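Local coordinates for protein acetate CoA-transferase subunit beta (Escherichia coli DH5[alpha], PDB 5DBN) that transfers coenzyme A from acetyl-CoA to acetoacetate and other short-chain fatty acids through a covalent enzyme-CoA intermediate, as the beta subunit of acetate CoA-transferase, at residues R16-N22 / G38-Q44; A8-Q13 / M30-P36. All coordinates share one frame; numbering follows the deposited sequence.

Contacts 1 and 2 show how a parallel strand pair and the helix-loop packing beside it are built from the same short run of chain. Along the sequence their segments alternate: 8-13 is followed closely by 16-22, which opens with a turn, and 30-36 leads into 38-44. The two centres are 11 Å apart, and the contacts touch where Ile41 CG1 of contact 1 packs on Leu35 CD1 of contact 2 at 3.8 Å. Contact 1 runs up to the predicted active-site residue Glu46, whose side chain lies about 3 Å from that of Asn22 at their nearest atoms. Contact 2 is remote from that site and packs helix 3-12 against the loop between the two strands.

Contact 1: residues R16-N22 / G38-Q44; sequences RDGDIVN and GIHITLQ
The amides of Asn22 and Gln44 meet obliquely, their planes 48° apart, and at the other end of the contact the carboxylate oxygen Asp17 OD1 sits at the edge of the His40 ring, near its plane. Between these flat groups runs a parallel beta ladder, strand 20-23 beside strand 42-45, at one edge of the large mixed sheet within this chain, an arrangement consistent with the Rossmann-like clan of this family. Asp19 O accepts from Thr42 N, Val21 N gives to Thr42 O at 2.9 Å, and Val21 O receives Gln44 N, the alternating pattern of parallel pairing. On one face Ile20 CD1 rests on Thr42 CB; on the other, Val21 CG2 meets Ile41 CG2 at 4.0 Å, and Leu43 CD2 lies alongside Val21 CB.

Before the strands, a type II turn from Arg16 to Asp19 lets Gly18 N donate to His40 O at 2.7 Å. Asp17 carries its CG opposite the backbone nitrogen (chi1 -175°), which sends OD1 across to accept His40 N on its anti side at 2.8 Å. A water joins Thr42 OG1 to Gly18 O, weakly at the latter.

Near the predicted active site, Asn22 ND2 also bonds to Glu46 OE1. The Asn22 amide thus links Gln44 to Glu46 and probably helps to orient both, with Ser84 OG as a second hold on the Gln44 amide through NE2. A leucine here would probably leave Gln44 OE1 and Glu46 OE1 without their common donor, so that Glu46 in particular could turn more easily. The bond from Asn22 ND2 to Gln44 OE1 spans 3.0 Å and is bent, with an angle of 133° at the hydrogen, although OE1 lies close to the Asn22 amide plane.

Contact 2: residues A8-Q13 / M30-P36; sequences ARRVAQ and MVANYLP
Ala8 and Val31 bring their backbones together, CA to CA 4.6 Å, where the last turns of helix 3-12 pass the loop between strands 20-23 and 42-45. The helical bond from Ala12 N to Ala8 O keeps Ala8 and Ala12 one turn apart on the same side. In 30-36 the backbone is coiled more tightly: Asn33 N bonds to Met30 O and Tyr34 N to Val31 O, a short 3-10 turn that presents Met30, Val31 and Tyr34 to the helix before the chain extends through Leu35 and Pro36.

Both alanine methyls point toward 30-36. Ala8 CB touches Met30 CB at 3.8 Å and also lies 4.0 Å from Tyr34 CD2, while the tyrosine CB reaches Arg9 CA and Ala12 CB. With CG set opposite its own carbonyl carbon (chi1 -64°), Tyr34 lays its ring obliquely beside Arg9 CA and the Ala8 methyl. Val31 sits against Ala8, Val11 and Ala12: CG1 packs on Ala12 CA at 3.7 Å, and CG2 meets Val11 CG1 at 3.8 Å, the two valines crossing at about a right angle. Further along, Pro36 CD lies against Ala12 O and its CG against Gln13 CG, again a roughly perpendicular crossing.

Neighbouring parts of the fold close over this apolar seam: Leu23 and Leu15 touch Val31, and Val168 of strand 166-168 covers Val11.

With no hydrogen bond between 8-13 and 30-36, the contact relies on shape and apolar burial, and the small methyls of Ala8 and Ala12 allow the helix and loop backbones to approach as closely as they do at Ala8 and Val31.

Contact 1: residues R16-N22 / G38-Q44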
loop_
_atom_site.group_PDB
_atom_site.type_symbol
_atom_site.label_atom_id
_atom_site.label_comp_id
_atom_site.label_asym_id
_atom_site.label_seq_id
_atom_site.Cartn_x
_atom_site.Cartn_y
_atom_site.Cartn_z
ATOM N N ARG B 16 -9.653 27.249 -3.826
ATOM C CA ARG B 16 -9.961 27.733 -2.483
ATOM C C ARG B 16 -8.766 27.595 -1.545
ATOM O O ARG B 16 -7.899 26.740 -1.734
ATOM C CB ARG B 16 -11.173 27.002 -1.894
ATOM C CG ARG B 16 -12.510 27.389 -2.520
ATOM C CD ARG B 16 -13.667 26.652 -1.854
ATOM N NE ARG B 16 -14.973 27.066 -2.367
ATOM C CZ ARG B 16 -15.542 26.615 -3.481
ATOM N NH1 ARG B 16 -14.933 25.712 -4.238
ATOM N NH2 ARG B 16 -16.737 27.074 -3.835
ATOM N N ASP B 17 -8.738 28.461 -0.537
ATOM C CA ASP B 17 -7.669 28.490 0.452
ATOM C C ASP B 17 -7.553 27.155 1.177
ATOM O O ASP B 17 -8.525 26.665 1.751
ATOM C CB ASP B 17 -7.919 29.625 1.455
ATOM C CG ASP B 17 -6.784 29.799 2.449
ATOM O OD1 ASP B 17 -5.605 29.709 2.042
ATOM O OD2 ASP B 17 -7.074 30.037 3.640
ATOM N N GLY B 18 -6.362 26.564 1.126
ATOM C CA GLY B 18 -6.089 25.312 1.812
ATOM C C GLY B 18 -6.233 24.076 0.941
ATOM O O GLY B 18 -6.034 22.957 1.413
ATOM N N ASP B 19 -6.567 24.272 -0.331
ATOM C CA ASP B 19 -6.751 23.160 -1.262
ATOM C C ASP B 19 -5.459 22.399 -1.546
ATOM O O ASP B 19 -4.381 22.988 -1.621
ATOM C CB ASP B 19 -7.325 23.668 -2.588
ATOM C CG ASP B 19 -8.837 23.788 -2.572
ATOM O OD1 ASP B 19 -9.446 23.679 -1.485
ATOM O OD2 ASP B 19 -9.416 24.005 -3.657
ATOM N N ILE B 20 -5.583 21.081 -1.684
ATOM C CA ILE B 20 -4.507 20.248 -2.208
ATOM C C ILE B 20 -4.681 20.170 -3.717
ATOM O O ILE B 20 -5.685 19.646 -4.204
ATOM C CB ILE B 20 -4.513 18.832 -1.598
ATOM C CG1 ILE B 20 -4.557 18.906 -0.071
ATOM C CG2 ILE B 20 -3.296 18.041 -2.063
ATOM C CD1 ILE B 20 -3.402 19.670 0.551
ATOM N N VAL B 21 -3.704 20.697 -4.450
ATOM C CA VAL B 21 -3.835 20.879 -5.894
ATOM C C VAL B 21 -2.766 20.120 -6.676
ATOM O O VAL B 21 -1.622 20.014 -6.236
ATOM C CB VAL B 21 -3.757 22.379 -6.262
ATOM C CG1 VAL B 21 -3.916 22.584 -7.769
ATOM C CG2 VAL B 21 -4.819 23.167 -5.503
ATOM N N ASN B 22 -3.151 19.596 -7.836
ATOM C CA ASN B 22 -2.194 19.038 -8.788
ATOM C C ASN B 22 -2.228 19.774 -10.123
ATOM O O ASN B 22 -3.278 19.885 -10.750
ATOM C CB ASN B 22 -2.458 17.553 -9.024
ATOM C CG ASN B 22 -1.383 16.907 -9.872
ATOM O OD1 ASN B 22 -1.383 17.030 -11.097
ATOM N ND2 ASN B 22 -0.453 16.221 -9.223
ATOM N N GLY B 38 -4.339 35.789 -0.038
ATOM C CA GLY B 38 -5.072 35.077 0.994
ATOM C C GLY B 38 -5.350 33.635 0.615
ATOM O O GLY B 38 -5.823 32.853 1.438
ATOM N N ILE B 39 -5.064 33.287 -0.637
ATOM C CA ILE B 39 -5.237 31.924 -1.119
ATOM C C ILE B 39 -3.916 31.166 -1.038
ATOM O O ILE B 39 -2.962 31.483 -1.751
ATOM C CB ILE B 39 -5.754 31.897 -2.573
ATOM C CG1 ILE B 39 -7.033 32.732 -2.711
ATOM C CG2 ILE B 39 -5.998 30.460 -3.032
ATOM C CD1 ILE B 39 -8.197 32.250 -1.852
ATOM N N HIS B 40 -3.871 30.162 -0.167
ATOM C CA HIS B 40 -2.688 29.328 0.004
ATOM C C HIS B 40 -3.030 27.875 -0.283
ATOM O O HIS B 40 -3.934 27.308 0.331
ATOM C CB HIS B 40 -2.125 29.471 1.416
ATOM C CG HIS B 40 -1.899 30.890 1.832
ATOM N ND1 HIS B 40 -0.753 31.584 1.515
ATOM C CD2 HIS B 40 -2.675 31.746 2.540
ATOM C CE1 HIS B 40 -0.829 32.808 2.008
ATOM N NE2 HIS B 40 -1.987 32.931 2.635
ATOM N N ILE B 41 -2.298 27.282 -1.220
ATOM C CA ILE B 41 -2.516 25.896 -1.610
ATOM C C ILE B 41 -1.264 25.066 -1.383
ATOM O O ILE B 41 -0.175 25.606 -1.183
ATOM C CB ILE B 41 -2.930 25.785 -3.091
ATOM C CG1 ILE B 41 -1.837 26.360 -3.999
ATOM C CG2 ILE B 41 -4.256 26.502 -3.319
ATOM C CD1 ILE B 41 -2.080 26.131 -5.476
ATOM N N THR B 42 -1.433 23.750 -1.419
ATOM C CA THR B 42 -0.317 22.823 -1.342
ATOM C C THR B 42 -0.275 22.026 -2.638
ATOM O O THR B 42 -1.241 21.351 -2.991
ATOM C CB THR B 42 -0.447 21.879 -0.137
ATOM O OG1 THR B 42 -0.661 22.649 1.051
ATOM C CG2 THR B 42 0.806 21.034 0.025
ATOM N N LEU B 43 0.843 22.118 -3.349
ATOM C CA LEU B 43 0.992 21.437 -4.628
ATOM C C LEU B 43 1.534 20.023 -4.452
ATOM O O LEU B 43 2.524 19.804 -3.750
ATOM C CB LEU B 43 1.906 22.241 -5.555
ATOM C CG LEU B 43 1.336 23.577 -6.030
ATOM C CD1 LEU B 43 2.395 24.355 -6.789
ATOM C CD2 LEU B 43 0.120 23.358 -6.913
ATOM N N GLN B 44 0.873 19.076 -5.109
ATOM C CA GLN B 44 1.257 17.671 -5.067
ATOM C C GLN B 44 1.971 17.303 -6.363
ATOM O O GLN B 44 1.521 17.662 -7.451
ATOM C CB GLN B 44 0.018 16.789 -4.858
ATOM C CG GLN B 44 0.313 15.349 -4.445
ATOM C CD GLN B 44 0.485 14.402 -5.623
ATOM O OE1 GLN B 44 0.465 14.814 -6.783
ATOM N NE2 GLN B 44 0.651 13.119 -5.323
HETATM O O HOH W 1 -3.258 23.287 2.128
#

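Contact 2: residues A8-Q13 / M30-P36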
loop_
_atom_site.group_PDB
_atom_site.type_symbol
_atom_site.label_atom_id
_atom_site.label_comp_id
_atom_site.label_asym_id
_atom_site.label_seq_id
_atom_site.Cartn_x
_atom_site.Cartn_y
_atom_site.Cartn_z
ATOM N N ALA B 8 -5.060 30.764 -17.110
ATOM C CA ALA B 8 -4.399 30.441 -15.851
ATOM C C ALA B 8 -4.909 31.331 -14.726
ATOM O O ALA B 8 -5.144 30.870 -13.608
ATOM C CB ALA B 8 -2.895 30.583 -15.991
ATOM N N ARG B 9 -5.071 32.612 -15.032
ATOM C CA ARG B 9 -5.569 33.582 -14.067
ATOM C C ARG B 9 -6.971 33.208 -13.590
ATOM O O ARG B 9 -7.254 33.234 -12.393
ATOM C CB ARG B 9 -5.570 34.981 -14.685
ATOM C CG ARG B 9 -6.053 36.094 -13.771
ATOM C CD ARG B 9 -5.879 37.447 -14.447
ATOM N NE ARG B 9 -6.348 38.557 -13.622
ATOM C CZ ARG B 9 -6.227 39.840 -13.956
ATOM N NH1 ARG B 9 -5.652 40.183 -15.102
ATOM N NH2 ARG B 9 -6.682 40.786 -13.144
ATOM N N ARG B 10 -7.849 32.858 -14.526
ATOM C CA ARG B 10 -9.212 32.472 -14.174
ATOM C C ARG B 10 -9.251 31.189 -13.341
ATOM O O ARG B 10 -9.990 31.106 -12.360
ATOM C CB ARG B 10 -10.069 32.308 -15.434
ATOM C CG ARG B 10 -11.497 31.830 -15.160
ATOM C CD ARG B 10 -12.238 32.752 -14.195
ATOM N NE ARG B 10 -13.508 32.183 -13.749
ATOM C CZ ARG B 10 -13.643 31.373 -12.701
ATOM N NH1 ARG B 10 -12.586 31.010 -11.984
ATOM N NH2 ARG B 10 -14.840 30.912 -12.371
ATOM N N VAL B 11 -8.465 30.191 -13.733
ATOM C CA VAL B 11 -8.400 28.937 -12.988
ATOM C C VAL B 11 -7.894 29.178 -11.568
ATOM O O VAL B 11 -8.384 28.570 -10.613
ATOM C CB VAL B 11 -7.494 27.902 -13.696
ATOM C CG1 VAL B 11 -7.273 26.675 -12.817
ATOM C CG2 VAL B 11 -8.097 27.484 -15.030
ATOM N N ALA B 12 -6.912 30.063 -11.433
ATOM C CA ALA B 12 -6.351 30.392 -10.128
ATOM C C ALA B 12 -7.421 30.931 -9.184
ATOM O O ALA B 12 -7.394 30.662 -7.983
ATOM C CB ALA B 12 -5.224 31.404 -10.281
ATOM N N GLN B 13 -8.359 31.695 -9.734
ATOM C CA GLN B 13 -9.451 32.260 -8.946
ATOM C C GLN B 13 -10.463 31.197 -8.513
ATOM O O GLN B 13 -11.288 31.442 -7.633
ATOM C CB GLN B 13 -10.156 33.366 -9.737
ATOM C CG GLN B 13 -9.314 34.625 -9.909
ATOM C CD GLN B 13 -9.967 35.661 -10.808
ATOM O OE1 GLN B 13 -10.963 35.384 -11.477
ATOM N NE2 GLN B 13 -9.405 36.864 -10.826
ATOM N N MET B 30 1.231 27.402 -14.888
ATOM C CA MET B 30 1.144 28.858 -14.815
ATOM C C MET B 30 0.140 29.313 -13.758
ATOM O O MET B 30 0.205 30.449 -13.287
ATOM C CB MET B 30 0.749 29.439 -16.174
ATOM C CG MET B 30 1.838 29.353 -17.224
ATOM S SD MET B 30 1.252 29.728 -18.891
ATOM C CE MET B 30 0.805 31.453 -18.722
ATOM N N VAL B 31 -0.795 28.435 -13.405
ATOM C CA VAL B 31 -1.835 28.770 -12.435
ATOM C C VAL B 31 -1.221 29.167 -11.096
ATOM O O VAL B 31 -1.776 29.988 -10.367
ATOM C CB VAL B 31 -2.809 27.587 -12.227
ATOM C CG1 VAL B 31 -3.821 27.889 -11.119
ATOM C CG2 VAL B 31 -3.536 27.262 -13.525
ATOM N N ALA B 32 -0.062 28.596 -10.790
ATOM C CA ALA B 32 0.620 28.873 -9.531
ATOM C C ALA B 32 1.096 30.324 -9.466
ATOM O O ALA B 32 1.403 30.834 -8.388
ATOM C CB ALA B 32 1.793 27.924 -9.350
ATOM N N ASN B 33 1.144 30.985 -10.619
ATOM C CA ASN B 33 1.676 32.341 -10.709
ATOM C C ASN B 33 0.591 33.412 -10.644
ATOM O O ASN B 33 0.870 34.592 -10.858
ATOM C CB ASN B 33 2.460 32.509 -12.014
ATOM C CG ASN B 33 3.578 31.494 -12.160
ATOM O OD1 ASN B 33 4.080 30.955 -11.172
ATOM N ND2 ASN B 33 3.974 31.228 -13.400
ATOM N N TYR B 34 -0.642 32.999 -10.355
ATOM C CA TYR B 34 -1.775 33.925 -10.338
ATOM C C TYR B 34 -2.714 33.680 -9.157
ATOM O O TYR B 34 -3.888 34.048 -9.208
ATOM C CB TYR B 34 -2.556 33.825 -11.651
ATOM C CG TYR B 34 -1.759 34.263 -12.859
ATOM C CD1 TYR B 34 -1.626 35.607 -13.179
ATOM C CD2 TYR B 34 -1.146 33.329 -13.684
ATOM C CE1 TYR B 34 -0.900 36.010 -14.280
ATOM C CE2 TYR B 34 -0.420 33.723 -14.790
ATOM C CZ TYR B 34 -0.298 35.063 -15.083
ATOM O OH TYR B 34 0.425 35.456 -16.183
ATOM N N LEU B 35 -2.205 33.059 -8.098
ATOM C CA LEU B 35 -3.015 32.822 -6.908
ATOM C C LEU B 35 -3.384 34.148 -6.246
ATOM O O LEU B 35 -2.503 34.953 -5.943
ATOM C CB LEU B 35 -2.271 31.928 -5.916
ATOM C CG LEU B 35 -1.903 30.538 -6.434
ATOM C CD1 LEU B 35 -1.000 29.822 -5.435
ATOM C CD2 LEU B 35 -3.151 29.712 -6.708
ATOM N N PRO B 36 -4.690 34.397 -6.038
ATOM C CA PRO B 36 -5.083 35.639 -5.359
ATOM C C PRO B 36 -4.541 35.733 -3.935
ATOM O O PRO B 36 -4.143 34.722 -3.358
ATOM C CB PRO B 36 -6.613 35.568 -5.347
ATOM C CG PRO B 36 -6.968 34.642 -6.451
ATOM C CD PRO B 36 -5.862 33.637 -6.509
#